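Local coordinates for protein AlyGC (Glaciecola chathamensis, PDB 5GKD) that probably cleaves alginate by beta-elimination, as a calcium-binding polysaccharide lyase of family 6 built on parallel beta-helices, at residues Gly88-Phe93 / Val109-Phe114; Ser124-Tyr129 / Asn138-Lys143; Val148-Arg153 / Glu183-Gly188; Gln161-Ile166 / Asp196-Val201. One frame throughout, in Å; residues are numbered along the deposited sequence.

Contact 1: Gly88-Phe93 / Val109-Phe114; sequences GEVIAF and VVIDNF
Val90, Ile91, Val109, Ile111 and Phe114 meet in a purely apolar, buried contact inside the N-terminal beta-helix, where two walls of the coil face each other across its interior. No hydrogen bond joins 88-93 to 109-114; the segments touch through side-chain ends alone. The chain turns a corner at Val90 and Ile91, and both of these neighbours point inward. Val90 reaches tip to tip toward Ile111, its CG1 lying 3.9 Å from Ile111 CD1. Its other branch, CG2, meets the edge of the Phe114 ring near the ring plane, 3.9 Å from CD2. Ile91 slides past Ile111 in the opposite direction, so that the two CD1 methyls come within 3.8 Å, and the same methyl of Ile91 meets Val109 CG2 at 3.9 Å. Ile111 extends its chain (chi2 -178°), which carries CD1 out to meet both Val90 and Ile91. Branched aliphatic residues suit this place because they fill the interior without bringing in polar groups that would need partners. Phe80 on one side and Trp125 and Leu140 on the other continue the packing. Such interlocking aliphatic and aromatic residues, repeated from coil to coil, form the hydrophobic core of a right-handed parallel beta-helix of the pectate lyase-like kind.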
loop_
_atom_site.group_PDB
_atom_site.type_symbol
_atom_site.label_atom_id
_atom_site.label_comp_id
_atom_site.label_asym_id
_atom_site.label_seq_id
_atom_site.Cartn_x
_atom_site.Cartn_y
_atom_site.Cartn_z
ATOM N N GLY A 88 -22.482 -1.516 -3.022
ATOM C CA GLY A 88 -22.294 -0.186 -2.493
ATOM C C GLY A 88 -22.921 0.040 -1.139
ATOM O O GLY A 88 -22.584 1.027 -0.481
ATOM N N GLU A 89 -23.813 -0.853 -0.701
ATOM C CA GLU A 89 -24.622 -0.613 0.489
ATOM C C GLU A 89 -24.916 -1.928 1.190
ATOM O O GLU A 89 -25.087 -2.958 0.547
ATOM C CB GLU A 89 -25.972 0.053 0.170
ATOM C CG GLU A 89 -25.949 1.130 -0.877
ATOM C CD GLU A 89 -25.929 0.611 -2.295
ATOM O OE1 GLU A 89 -26.483 -0.481 -2.552
ATOM O OE2 GLU A 89 -25.350 1.311 -3.151
ATOM N N VAL A 90 -25.033 -1.865 2.514
ATOM C CA VAL A 90 -25.490 -3.025 3.277
ATOM C C VAL A 90 -26.997 -3.190 3.165
ATOM O O VAL A 90 -27.490 -4.278 2.849
ATOM C CB VAL A 90 -25.062 -2.900 4.746
ATOM C CG1 VAL A 90 -25.471 -4.150 5.511
ATOM C CG2 VAL A 90 -23.572 -2.666 4.826
ATOM N N ILE A 91 -27.746 -2.124 3.456
ATOM C CA ILE A 91 -29.204 -2.101 3.387
ATOM C C ILE A 91 -29.628 -1.005 2.417
ATOM O O ILE A 91 -29.325 0.172 2.635
ATOM C CB ILE A 91 -29.838 -1.840 4.755
ATOM C CG1 ILE A 91 -29.412 -2.884 5.778
ATOM C CG2 ILE A 91 -31.370 -1.791 4.628
ATOM C CD1 ILE A 91 -30.000 -2.606 7.134
ATOM N N ALA A 92 -30.366 -1.376 1.379
ATOM C CA ALA A 92 -30.847 -0.418 0.389
ATOM C C ALA A 92 -32.338 -0.594 0.165
ATOM O O ALA A 92 -32.825 -1.722 0.009
ATOM C CB ALA A 92 -30.123 -0.579 -0.941
ATOM N N PHE A 93 -33.059 0.526 0.132
ATOM C CA PHE A 93 -34.490 0.530 -0.138
ATOM C C PHE A 93 -34.761 0.550 -1.639
ATOM O O PHE A 93 -35.567 1.341 -2.143
ATOM C CB PHE A 93 -35.149 1.722 0.554
ATOM C CG PHE A 93 -35.332 1.547 2.036
ATOM C CD1 PHE A 93 -34.268 1.730 2.913
ATOM C CD2 PHE A 93 -36.579 1.247 2.558
ATOM C CE1 PHE A 93 -34.445 1.581 4.267
ATOM C CE2 PHE A 93 -36.758 1.110 3.921
ATOM C CZ PHE A 93 -35.685 1.268 4.770
ATOM N N VAL A 109 -33.046 -3.896 13.376
ATOM C CA VAL A 109 -31.894 -4.610 12.857
ATOM C C VAL A 109 -30.614 -3.915 13.299
ATOM O O VAL A 109 -30.536 -2.688 13.431
ATOM C CB VAL A 109 -31.920 -4.849 11.327
ATOM C CG1 VAL A 109 -33.264 -4.591 10.721
ATOM C CG2 VAL A 109 -30.781 -4.168 10.600
ATOM N N VAL A 110 -29.613 -4.747 13.560
ATOM C CA VAL A 110 -28.314 -4.343 14.059
ATOM C C VAL A 110 -27.318 -4.446 12.914
ATOM O O VAL A 110 -27.299 -5.448 12.190
ATOM C CB VAL A 110 -27.871 -5.240 15.230
ATOM C CG1 VAL A 110 -26.465 -4.901 15.658
ATOM C CG2 VAL A 110 -28.845 -5.159 16.396
ATOM N N ILE A 111 -26.479 -3.431 12.760
ATOM C CA ILE A 111 -25.260 -3.543 11.977
ATOM C C ILE A 111 -24.105 -3.198 12.901
ATOM O O ILE A 111 -24.016 -2.067 13.392
ATOM C CB ILE A 111 -25.265 -2.632 10.745
ATOM C CG1 ILE A 111 -26.509 -2.900 9.888
ATOM C CG2 ILE A 111 -23.955 -2.830 9.975
ATOM C CD1 ILE A 111 -26.582 -2.071 8.609
ATOM N N ASP A 112 -23.221 -4.166 13.129
ATOM C CA ASP A 112 -22.194 -4.080 14.167
ATOM C C ASP A 112 -20.837 -4.345 13.527
ATOM O O ASP A 112 -20.490 -5.496 13.232
ATOM C CB ASP A 112 -22.488 -5.081 15.283
ATOM C CG ASP A 112 -21.506 -4.995 16.419
ATOM O OD1 ASP A 112 -20.518 -4.254 16.312
ATOM O OD2 ASP A 112 -21.714 -5.686 17.429
ATOM N N ASN A 113 -20.083 -3.277 13.303
ATOM C CA ASN A 113 -18.712 -3.378 12.823
ATOM C C ASN A 113 -18.611 -4.209 11.546
ATOM O O ASN A 113 -17.659 -4.961 11.345
ATOM C CB ASN A 113 -17.800 -3.937 13.919
ATOM C CG ASN A 113 -17.342 -2.854 14.864
ATOM O OD1 ASN A 113 -16.346 -2.184 14.607
ATOM N ND2 ASN A 113 -18.099 -2.637 15.932
ATOM N N PHE A 114 -19.594 -4.039 10.668
ATOM C CA PHE A 114 -19.683 -4.667 9.347
ATOM C C PHE A 114 -18.889 -3.881 8.302
ATOM O O PHE A 114 -19.408 -3.519 7.240
ATOM C CB PHE A 114 -21.158 -4.755 8.964
ATOM C CG PHE A 114 -21.505 -5.864 8.027
ATOM C CD1 PHE A 114 -21.463 -7.183 8.453
ATOM C CD2 PHE A 114 -21.963 -5.588 6.755
ATOM C CE1 PHE A 114 -21.834 -8.208 7.603
ATOM C CE2 PHE A 114 -22.347 -6.607 5.892
ATOM C CZ PHE A 114 -22.270 -7.924 6.314
#

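Contact 2: Ser124-Tyr129 / Asn138-Lys143; sequences SWVMVY and NHLVGK. With PO4 (phosphate ion), chain G.
Trp125 and Lys143 pack together inside the parallel beta-helix, where 124-129 turns a corner and faces the end of strand 139-141 across the interior. The lysine runs over one face of the indole, the two side chains sliding past each other in opposite directions. Lys143 CB makes a CH-pi contact with the six-membered ring of Trp125, 3.6 Å from its centroid and 15° off the ring normal. Further out, Lys143 CE lies 3.6 Å from Trp125 CD1, above the CD1-NE1 rim of the five-membered ring. Lysine suits the place because its methylenes can pack on an aromatic face while the amine travels on: the last torsion bends (chi4 -65°) and NZ is bound by Asp123, Asn145 and the carbonyl of Gly147. At the rim of the indole, Trp125 CH2 approaches Val141 O at 3.3 Å, and Leu140 CB lies at the edge near the ring plane. An alanine in place of Trp125 would probably leave the methylenes of Lys143 without the surface they lie on and open a gap beside Leu140. Next along, Val126 CG2 meets Leu140 CD1 at 4.0 Å, the two side chains crossing at about a right angle. Tyr129 OH donates to a phosphate O1 at 2.8 Å. Strand 124-128 is flanked by 89-92 and 150-152, while 105-112 neighbours 134-141 and sends Ile111 to both Trp125 and Leu140.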
loop_
_atom_site.group_PDB
_atom_site.type_symbol
_atom_site.label_atom_id
_atom_site.label_comp_id
_atom_site.label_asym_id
_atom_site.label_seq_id
_atom_site.Cartn_x
_atom_site.Cartn_y
_atom_site.Cartn_z
ATOM N N SER A 124 -21.745 2.563 2.079
ATOM C CA SER A 124 -22.694 3.108 3.027
ATOM C C SER A 124 -23.434 1.944 3.650
ATOM O O SER A 124 -23.530 0.873 3.051
ATOM C CB SER A 124 -23.673 4.058 2.362
ATOM O OG SER A 124 -23.094 5.333 2.166
ATOM N N TRP A 125 -23.939 2.143 4.856
ATOM C CA TRP A 125 -24.611 1.024 5.498
ATOM C C TRP A 125 -26.106 1.009 5.224
ATOM O O TRP A 125 -26.681 -0.073 5.062
ATOM C CB TRP A 125 -24.337 1.028 6.999
ATOM C CG TRP A 125 -22.995 0.445 7.331
ATOM C CD1 TRP A 125 -22.033 0.019 6.440
ATOM C CD2 TRP A 125 -22.470 0.189 8.634
ATOM N NE1 TRP A 125 -20.937 -0.449 7.121
ATOM C CE2 TRP A 125 -21.188 -0.370 8.466
ATOM C CE3 TRP A 125 -22.952 0.390 9.930
ATOM C CZ2 TRP A 125 -20.398 -0.733 9.544
ATOM C CZ3 TRP A 125 -22.156 0.040 10.989
ATOM C CH2 TRP A 125 -20.904 -0.513 10.796
ATOM N N VAL A 126 -26.753 2.177 5.168
ATOM C CA VAL A 126 -28.175 2.275 4.864
ATOM C C VAL A 126 -28.388 3.363 3.821
ATOM O O VAL A 126 -27.949 4.498 4.013
ATOM C CB VAL A 126 -29.001 2.578 6.133
ATOM C CG1 VAL A 126 -30.477 2.557 5.826
ATOM C CG2 VAL A 126 -28.651 1.595 7.261
ATOM N N MET A 127 -29.093 3.029 2.736
ATOM C CA MET A 127 -29.463 3.984 1.696
ATOM C C MET A 127 -30.956 3.903 1.461
ATOM O O MET A 127 -31.469 2.832 1.120
ATOM C CB MET A 127 -28.723 3.719 0.382
ATOM C CG MET A 127 -27.232 3.880 0.502
ATOM S SD MET A 127 -26.670 5.569 0.725
ATOM C CE MET A 127 -26.817 6.184 -0.884
ATOM N N VAL A 128 -31.651 5.036 1.611
ATOM C CA VAL A 128 -33.103 5.092 1.463
ATOM C C VAL A 128 -33.440 5.681 0.101
ATOM O O VAL A 128 -32.905 6.730 -0.279
ATOM C CB VAL A 128 -33.751 5.915 2.591
ATOM C CG1 VAL A 128 -35.250 5.608 2.671
ATOM C CG2 VAL A 128 -33.108 5.601 3.912
ATOM N N TYR A 129 -34.324 5.016 -0.634
ATOM C CA TYR A 129 -34.882 5.536 -1.883
ATOM C C TYR A 129 -36.405 5.515 -1.785
ATOM O O TYR A 129 -36.972 5.091 -0.781
ATOM C CB TYR A 129 -34.425 4.725 -3.102
ATOM C CG TYR A 129 -32.921 4.594 -3.263
ATOM C CD1 TYR A 129 -32.187 3.708 -2.484
ATOM C CD2 TYR A 129 -32.245 5.361 -4.188
ATOM C CE1 TYR A 129 -30.819 3.599 -2.635
ATOM C CE2 TYR A 129 -30.887 5.257 -4.341
ATOM C CZ TYR A 129 -30.177 4.382 -3.570
ATOM O OH TYR A 129 -28.819 4.290 -3.738
ATOM N N ASN A 138 -33.349 0.815 15.089
ATOM C CA ASN A 138 -32.187 0.078 14.619
ATOM C C ASN A 138 -30.943 0.464 15.427
ATOM O O ASN A 138 -30.957 1.388 16.250
ATOM C CB ASN A 138 -31.990 0.306 13.116
ATOM C CG ASN A 138 -33.171 -0.171 12.313
ATOM O OD1 ASN A 138 -33.495 -1.364 12.314
ATOM N ND2 ASN A 138 -33.840 0.752 11.631
ATOM N N HIS A 139 -29.858 -0.272 15.186
ATOM C CA HIS A 139 -28.655 -0.196 16.019
ATOM C C HIS A 139 -27.447 -0.323 15.090
ATOM O O HIS A 139 -27.119 -1.429 14.643
ATOM C CB HIS A 139 -28.706 -1.294 17.077
ATOM C CG HIS A 139 -27.495 -1.406 17.950
ATOM N ND1 HIS A 139 -27.589 -1.559 19.317
ATOM C CD2 HIS A 139 -26.174 -1.469 17.655
ATOM C CE1 HIS A 139 -26.377 -1.671 19.832
ATOM N NE2 HIS A 139 -25.501 -1.630 18.842
ATOM N N LEU A 140 -26.799 0.809 14.795
ATOM C CA LEU A 140 -25.670 0.877 13.876
ATOM C C LEU A 140 -24.438 1.365 14.623
ATOM O O LEU A 140 -24.387 2.523 15.048
ATOM C CB LEU A 140 -25.959 1.813 12.708
ATOM C CG LEU A 140 -27.322 1.591 12.068
ATOM C CD1 LEU A 140 -27.547 2.573 10.935
ATOM C CD2 LEU A 140 -27.392 0.153 11.573
ATOM N N VAL A 141 -23.420 0.516 14.717
ATOM C CA VAL A 141 -22.231 0.860 15.476
ATOM C C VAL A 141 -20.980 0.402 14.735
ATOM O O VAL A 141 -20.949 -0.671 14.123
ATOM C CB VAL A 141 -22.291 0.258 16.897
ATOM C CG1 VAL A 141 -22.378 -1.263 16.827
ATOM C CG2 VAL A 141 -21.118 0.726 17.709
ATOM N N GLY A 142 -19.952 1.236 14.776
ATOM C CA GLY A 142 -18.623 0.816 14.395
ATOM C C GLY A 142 -18.243 0.912 12.932
ATOM O O GLY A 142 -17.367 0.166 12.505
ATOM N N LYS A 143 -18.848 1.789 12.143
ATOM C CA LYS A 143 -18.395 1.922 10.759
ATOM C C LYS A 143 -17.039 2.614 10.726
ATOM O O LYS A 143 -16.903 3.738 11.210
ATOM C CB LYS A 143 -19.407 2.686 9.914
ATOM C CG LYS A 143 -19.043 2.728 8.434
ATOM C CD LYS A 143 -20.201 3.277 7.599
ATOM C CE LYS A 143 -20.045 2.952 6.095
ATOM N NZ LYS A 143 -18.877 3.598 5.407
HETATM P P PO4 G . -26.405 5.287 -6.542
HETATM O O1 PO4 G . -27.717 5.729 -5.935
HETATM O O2 PO4 G . -26.596 4.165 -7.543
HETATM O O3 PO4 G . -25.505 4.839 -5.416
HETATM O O4 PO4 G . -25.766 6.442 -7.277
#

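Contact 3: Val148-Arg153 / Glu183-Gly188; sequences VTMAVR and ETLRIG. With CA (calcium ion), chain E; PO4 (phosphate ion), chain G.
The Arg186 guanidinium has Ala151 CB and Val148 CG1 over one face, and Arg153 CD and a water at its edge. The Arg153 guanidinium, turned 69° from it, meets a phosphate edge-on: NE donates to O1 and NH2 to O4, the latter at 2.6 Å. This is parallel pairing of successive coils in the beta-helix, where Arg186 N donates to Met150 O at 2.9 Å and Val152 N to Arg186 O at 3.0 Å. Small Ala151 leaves room for the arginine on its face of the sheet; on the other, Val152 CB packs on Ile187 CG2. Like charges lie near here, Arg153 NH1 4.6 Å from Arg186 NH2. An alanine in place of Arg153 would probably leave the phosphate to Tyr129 and Arg94, without its two bonds from this side. Gly188 has backbone angles that would jam a side chain against the preceding carbonyl. At the opposite end Glu183, bent at chi2 (92°), binds calcium with Glu212, Glu214 and Asn180; its OE2 lies 2.6 Å from the ion.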
loop_
_atom_site.group_PDB
_atom_site.type_symbol
_atom_site.label_atom_id
_atom_site.label_comp_id
_atom_site.label_asym_id
_atom_site.label_seq_id
_atom_site.Cartn_x
_atom_site.Cartn_y
_atom_site.Cartn_z
ATOM N N VAL A 148 -20.783 7.672 4.284
ATOM C CA VAL A 148 -21.777 7.971 5.302
ATOM C C VAL A 148 -22.367 6.660 5.830
ATOM O O VAL A 148 -22.421 5.645 5.122
ATOM C CB VAL A 148 -22.846 8.909 4.707
ATOM C CG1 VAL A 148 -23.634 8.212 3.639
ATOM C CG2 VAL A 148 -23.785 9.474 5.805
ATOM N N THR A 149 -22.728 6.650 7.112
ATOM C CA THR A 149 -23.373 5.457 7.653
ATOM C C THR A 149 -24.757 5.279 7.039
ATOM O O THR A 149 -25.112 4.189 6.579
ATOM C CB THR A 149 -23.448 5.533 9.180
ATOM O OG1 THR A 149 -22.131 5.745 9.706
ATOM C CG2 THR A 149 -24.014 4.236 9.783
ATOM N N MET A 150 -25.525 6.352 6.967
ATOM C CA MET A 150 -26.884 6.294 6.450
ATOM C C MET A 150 -27.179 7.538 5.637
ATOM O O MET A 150 -26.860 8.648 6.064
ATOM C CB MET A 150 -27.907 6.189 7.566
ATOM C CG MET A 150 -29.332 6.221 7.061
ATOM S SD MET A 150 -30.492 5.881 8.373
ATOM C CE MET A 150 -32.000 5.694 7.426
ATOM N N ALA A 151 -27.808 7.349 4.480
ATOM C CA ALA A 151 -28.165 8.466 3.627
ATOM C C ALA A 151 -29.559 8.261 3.040
ATOM O O ALA A 151 -30.039 7.136 2.902
ATOM C CB ALA A 151 -27.129 8.654 2.511
ATOM N N VAL A 152 -30.211 9.371 2.723
ATOM C CA VAL A 152 -31.434 9.410 1.923
ATOM C C VAL A 152 -31.040 9.926 0.550
ATOM O O VAL A 152 -30.492 11.026 0.443
ATOM C CB VAL A 152 -32.490 10.333 2.553
ATOM C CG1 VAL A 152 -33.605 10.610 1.567
ATOM C CG2 VAL A 152 -33.028 9.750 3.836
ATOM N N ARG A 153 -31.285 9.139 -0.487
ATOM C CA ARG A 153 -30.959 9.529 -1.852
ATOM C C ARG A 153 -32.138 10.232 -2.500
ATOM O O ARG A 153 -33.291 9.900 -2.252
ATOM C CB ARG A 153 -30.601 8.323 -2.725
ATOM C CG ARG A 153 -29.277 7.699 -2.466
ATOM C CD ARG A 153 -28.134 8.567 -2.949
ATOM N NE ARG A 153 -27.570 8.184 -4.240
ATOM C CZ ARG A 153 -26.955 9.056 -5.032
ATOM N NH1 ARG A 153 -26.886 10.333 -4.671
ATOM N NH2 ARG A 153 -26.432 8.685 -6.189
ATOM N N GLU A 183 -19.757 10.932 7.710
ATOM C CA GLU A 183 -21.019 11.381 8.286
ATOM C C GLU A 183 -21.822 10.199 8.822
ATOM O O GLU A 183 -21.723 9.078 8.326
ATOM C CB GLU A 183 -21.849 12.132 7.241
ATOM C CG GLU A 183 -21.186 13.355 6.641
ATOM C CD GLU A 183 -20.410 13.053 5.366
ATOM O OE1 GLU A 183 -20.129 11.876 5.111
ATOM O OE2 GLU A 183 -20.101 13.993 4.609
ATOM N N THR A 184 -22.611 10.458 9.855
ATOM C CA THR A 184 -23.533 9.443 10.334
ATOM C C THR A 184 -24.821 9.439 9.518
ATOM O O THR A 184 -25.301 8.373 9.139
ATOM C CB THR A 184 -23.812 9.651 11.826
ATOM O OG1 THR A 184 -22.620 9.360 12.568
ATOM C CG2 THR A 184 -24.923 8.727 12.312
ATOM N N LEU A 185 -25.363 10.616 9.198
ATOM C CA LEU A 185 -26.617 10.746 8.458
ATOM C C LEU A 185 -26.465 11.873 7.442
ATOM O O LEU A 185 -26.132 12.998 7.812
ATOM C CB LEU A 185 -27.783 11.040 9.419
ATOM C CG LEU A 185 -29.264 10.743 9.111
ATOM C CD1 LEU A 185 -30.181 11.773 9.744
ATOM C CD2 LEU A 185 -29.575 10.609 7.664
ATOM N N ARG A 186 -26.715 11.585 6.173
ATOM C CA ARG A 186 -26.731 12.592 5.119
ATOM C C ARG A 186 -28.097 12.574 4.437
ATOM O O ARG A 186 -28.562 11.516 4.011
ATOM C CB ARG A 186 -25.635 12.319 4.091
ATOM C CG ARG A 186 -25.613 13.304 2.930
ATOM C CD ARG A 186 -24.636 12.847 1.857
ATOM N NE ARG A 186 -25.262 11.852 0.994
ATOM C CZ ARG A 186 -24.611 10.872 0.371
ATOM N NH1 ARG A 186 -23.296 10.752 0.506
ATOM N NH2 ARG A 186 -25.276 10.013 -0.383
ATOM N N ILE A 187 -28.742 13.727 4.320
ATOM C CA ILE A 187 -30.057 13.779 3.687
ATOM C C ILE A 187 -29.902 14.496 2.354
ATOM O O ILE A 187 -29.935 15.731 2.272
ATOM C CB ILE A 187 -31.103 14.445 4.579
ATOM C CG1 ILE A 187 -31.067 13.812 5.966
ATOM C CG2 ILE A 187 -32.496 14.258 3.987
ATOM C CD1 ILE A 187 -31.920 14.554 6.972
ATOM N N GLY A 188 -29.767 13.722 1.298
ATOM C CA GLY A 188 -29.577 14.290 -0.008
ATOM C C GLY A 188 -28.113 14.432 -0.346
ATOM O O GLY A 188 -27.210 13.910 0.316
HETATM CA CA CA E . -18.668 16.013 5.338
HETATM P P PO4 G . -26.405 5.287 -6.542
HETATM O O1 PO4 G . -27.717 5.729 -5.935
HETATM O O2 PO4 G . -26.596 4.165 -7.543
HETATM O O3 PO4 G . -25.505 4.839 -5.416
HETATM O O4 PO4 G . -25.766 6.442 -7.277
HETATM O O HOH W 1 -22.158 6.441 12.389
HETATM O O HOH W 2 -27.968 11.195 -0.507
HETATM O O HOH W 3 -17.476 18.187 5.586
#

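Contact 4: Gln161-Ile166 / Asp196-Val201; sequences QNHHRI and DSFTLV
Asn162 turns its amide in toward 196-201, with CG between the backbone N and the carbonyl carbon (chi1 45°). Its OD1 accepts two bonds, each in the carbonyl plane and on a lone pair: one from Thr199 OG1 at 2.9 Å, the other from His164 N, which makes an Asx turn. The other arm of the amide, ND2, donates to Ser197 OG at 2.9 Å and also to the carbonyl of Ser159. Ser197 OG, anti to its backbone N, donates to Thr199 OG1 at 2.6 Å, so amide and hydroxyls form a closed ring of bonds that fixes the rotation of Asn162. Asparagine suits the place because it offers a donor and an acceptor side by side. These turns lead into parallel strands of successive beta-helix coils: Leu200 N donates to His164 O at 2.8 Å, and Ile166 N to Leu200 O. Outside, His163 and Phe198 lie side by side, pointing the same way, their planes 22° apart but slid so that the rings barely overlap. Phe198 CB, rather than the ring, sits over the imidazole, 3.7 Å from its centroid. Both residues have positive phi, in the left-handed region, and their side chains leave on the same side. Gln161 runs alongside the phenyl ring, CG 4.0 Å from Phe198 CE2. Toward the interior, the side chains of Ile166 and Thr199 cross obliquely, Ile166 CD1 4.0 Å from Thr199 CG2.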
loop_
_atom_site.group_PDB
_atom_site.type_symbol
_atom_site.label_atom_id
_atom_site.label_comp_id
_atom_site.label_asym_id
_atom_site.label_seq_id
_atom_site.Cartn_x
_atom_site.Cartn_y
_atom_site.Cartn_z
ATOM N N GLN A 161 -39.478 14.258 -2.275
ATOM C CA GLN A 161 -40.741 14.442 -1.550
ATOM C C GLN A 161 -41.165 13.146 -0.858
ATOM O O GLN A 161 -42.281 12.650 -1.025
ATOM C CB GLN A 161 -41.836 14.947 -2.489
ATOM C CG GLN A 161 -41.438 16.183 -3.251
ATOM C CD GLN A 161 -42.535 16.705 -4.135
ATOM O OE1 GLN A 161 -43.613 17.044 -3.657
ATOM N NE2 GLN A 161 -42.270 16.772 -5.441
ATOM N N ASN A 162 -40.242 12.587 -0.083
ATOM C CA ASN A 162 -40.403 11.216 0.380
ATOM C C ASN A 162 -41.175 11.104 1.684
ATOM O O ASN A 162 -41.844 10.097 1.902
ATOM C CB ASN A 162 -39.032 10.546 0.538
ATOM C CG ASN A 162 -38.004 11.444 1.254
ATOM O OD1 ASN A 162 -38.115 11.693 2.459
ATOM N ND2 ASN A 162 -37.006 11.922 0.508
ATOM N N HIS A 163 -41.076 12.091 2.569
ATOM C CA HIS A 163 -41.641 11.985 3.916
ATOM C C HIS A 163 -41.113 10.765 4.659
ATOM O O HIS A 163 -41.810 10.198 5.505
ATOM C CB HIS A 163 -43.180 11.967 3.883
ATOM C CG HIS A 163 -43.767 13.225 3.340
ATOM N ND1 HIS A 163 -43.932 14.358 4.104
ATOM C CD2 HIS A 163 -44.164 13.553 2.090
ATOM C CE1 HIS A 163 -44.439 15.320 3.355
ATOM N NE2 HIS A 163 -44.588 14.856 2.130
ATOM N N HIS A 164 -39.883 10.354 4.357
ATOM C CA HIS A 164 -39.267 9.255 5.087
ATOM C C HIS A 164 -39.187 9.602 6.565
ATOM O O HIS A 164 -39.037 10.766 6.940
ATOM C CB HIS A 164 -37.855 8.962 4.555
ATOM C CG HIS A 164 -37.819 8.367 3.180
ATOM N ND1 HIS A 164 -38.736 7.443 2.737
ATOM C CD2 HIS A 164 -36.956 8.560 2.152
ATOM C CE1 HIS A 164 -38.440 7.087 1.498
ATOM N NE2 HIS A 164 -37.374 7.766 1.114
ATOM N N ARG A 165 -39.295 8.585 7.409
ATOM C CA ARG A 165 -39.230 8.751 8.854
ATOM C C ARG A 165 -38.063 7.940 9.418
ATOM O O ARG A 165 -37.992 6.720 9.221
ATOM C CB ARG A 165 -40.547 8.336 9.502
ATOM C CG ARG A 165 -40.536 8.512 11.004
ATOM C CD ARG A 165 -41.857 8.127 11.679
ATOM N NE ARG A 165 -41.727 8.292 13.121
ATOM C CZ ARG A 165 -42.503 7.714 14.029
ATOM N NH1 ARG A 165 -43.496 6.913 13.659
ATOM N NH2 ARG A 165 -42.269 7.940 15.310
ATOM N N ILE A 166 -37.154 8.619 10.116
ATOM C CA ILE A 166 -35.962 8.004 10.693
ATOM C C ILE A 166 -35.986 8.287 12.188
ATOM O O ILE A 166 -35.716 9.414 12.615
ATOM C CB ILE A 166 -34.681 8.531 10.036
ATOM C CG1 ILE A 166 -34.736 8.283 8.522
ATOM C CG2 ILE A 166 -33.439 7.931 10.712
ATOM C CD1 ILE A 166 -33.714 9.052 7.709
ATOM N N ASP A 196 -37.047 19.236 -2.657
ATOM C CA ASP A 196 -37.656 19.096 -1.342
ATOM C C ASP A 196 -37.722 17.619 -0.977
ATOM O O ASP A 196 -38.350 16.828 -1.686
ATOM C CB ASP A 196 -39.064 19.689 -1.317
ATOM C CG ASP A 196 -39.078 21.198 -1.431
ATOM O OD1 ASP A 196 -38.093 21.849 -1.037
ATOM O OD2 ASP A 196 -40.097 21.730 -1.896
ATOM N N SER A 197 -37.113 17.259 0.149
ATOM C CA SER A 197 -37.101 15.882 0.610
ATOM C C SER A 197 -38.199 15.574 1.622
ATOM O O SER A 197 -38.769 14.485 1.578
ATOM C CB SER A 197 -35.725 15.552 1.196
ATOM O OG SER A 197 -35.676 14.227 1.680
ATOM N N PHE A 198 -38.511 16.507 2.529
ATOM C CA PHE A 198 -39.534 16.327 3.574
ATOM C C PHE A 198 -39.207 15.169 4.513
ATOM O O PHE A 198 -40.101 14.506 5.020
ATOM C CB PHE A 198 -40.929 16.119 2.981
ATOM C CG PHE A 198 -41.411 17.247 2.099
ATOM C CD1 PHE A 198 -41.247 18.562 2.469
ATOM C CD2 PHE A 198 -42.074 16.975 0.918
ATOM C CE1 PHE A 198 -41.725 19.599 1.658
ATOM C CE2 PHE A 198 -42.545 18.003 0.108
ATOM C CZ PHE A 198 -42.361 19.315 0.478
ATOM N N THR A 199 -37.931 14.910 4.755
ATOM C CA THR A 199 -37.531 13.809 5.620
ATOM C C THR A 199 -37.644 14.192 7.090
ATOM O O THR A 199 -37.237 15.278 7.491
ATOM C CB THR A 199 -36.093 13.396 5.315
ATOM O OG1 THR A 199 -36.004 12.930 3.960
ATOM C CG2 THR A 199 -35.639 12.305 6.267
ATOM N N LEU A 200 -38.164 13.273 7.891
ATOM C CA LEU A 200 -38.352 13.442 9.326
ATOM C C LEU A 200 -37.301 12.625 10.075
ATOM O O LEU A 200 -37.278 11.396 9.968
ATOM C CB LEU A 200 -39.761 13.000 9.725
ATOM C CG LEU A 200 -40.158 12.996 11.197
ATOM C CD1 LEU A 200 -39.810 14.358 11.726
ATOM C CD2 LEU A 200 -41.654 12.754 11.409
ATOM N N VAL A 201 -36.450 13.301 10.840
ATOM C CA VAL A 201 -35.388 12.673 11.611
ATOM C C VAL A 201 -35.613 13.031 13.071
ATOM O O VAL A 201 -35.279 14.141 13.491
ATOM C CB VAL A 201 -33.993 13.121 11.163
ATOM C CG1 VAL A 201 -32.912 12.394 11.985
ATOM C CG2 VAL A 201 -33.801 12.907 9.676
HETATM O O HOH W 4 -42.796 14.226 7.201
#

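How the contacts relate
From the N terminus, contact 1 closes a loop of 15 residues and contact 2 one of eight, each finished before the next opens. Contacts 3 and 4 then cross: 148-153 and 161-166 lie on one pass of the chain, 183-188 and 196-201 on the next, so each bridges 29 residues. Contacts 1 and 2 join facing walls through the interior, whereas contacts 3 and 4 join neighbouring coils by parallel pairing. Strands 89-92, 124-128, 150-152 and 185-188 follow one another on one wall; 105-112, 134-141, 165-167 and 200-207 do so on another. Leu185 and Ile187 meet Val201 between contacts 3 and 4, and one phosphate touches contacts 2 and 3.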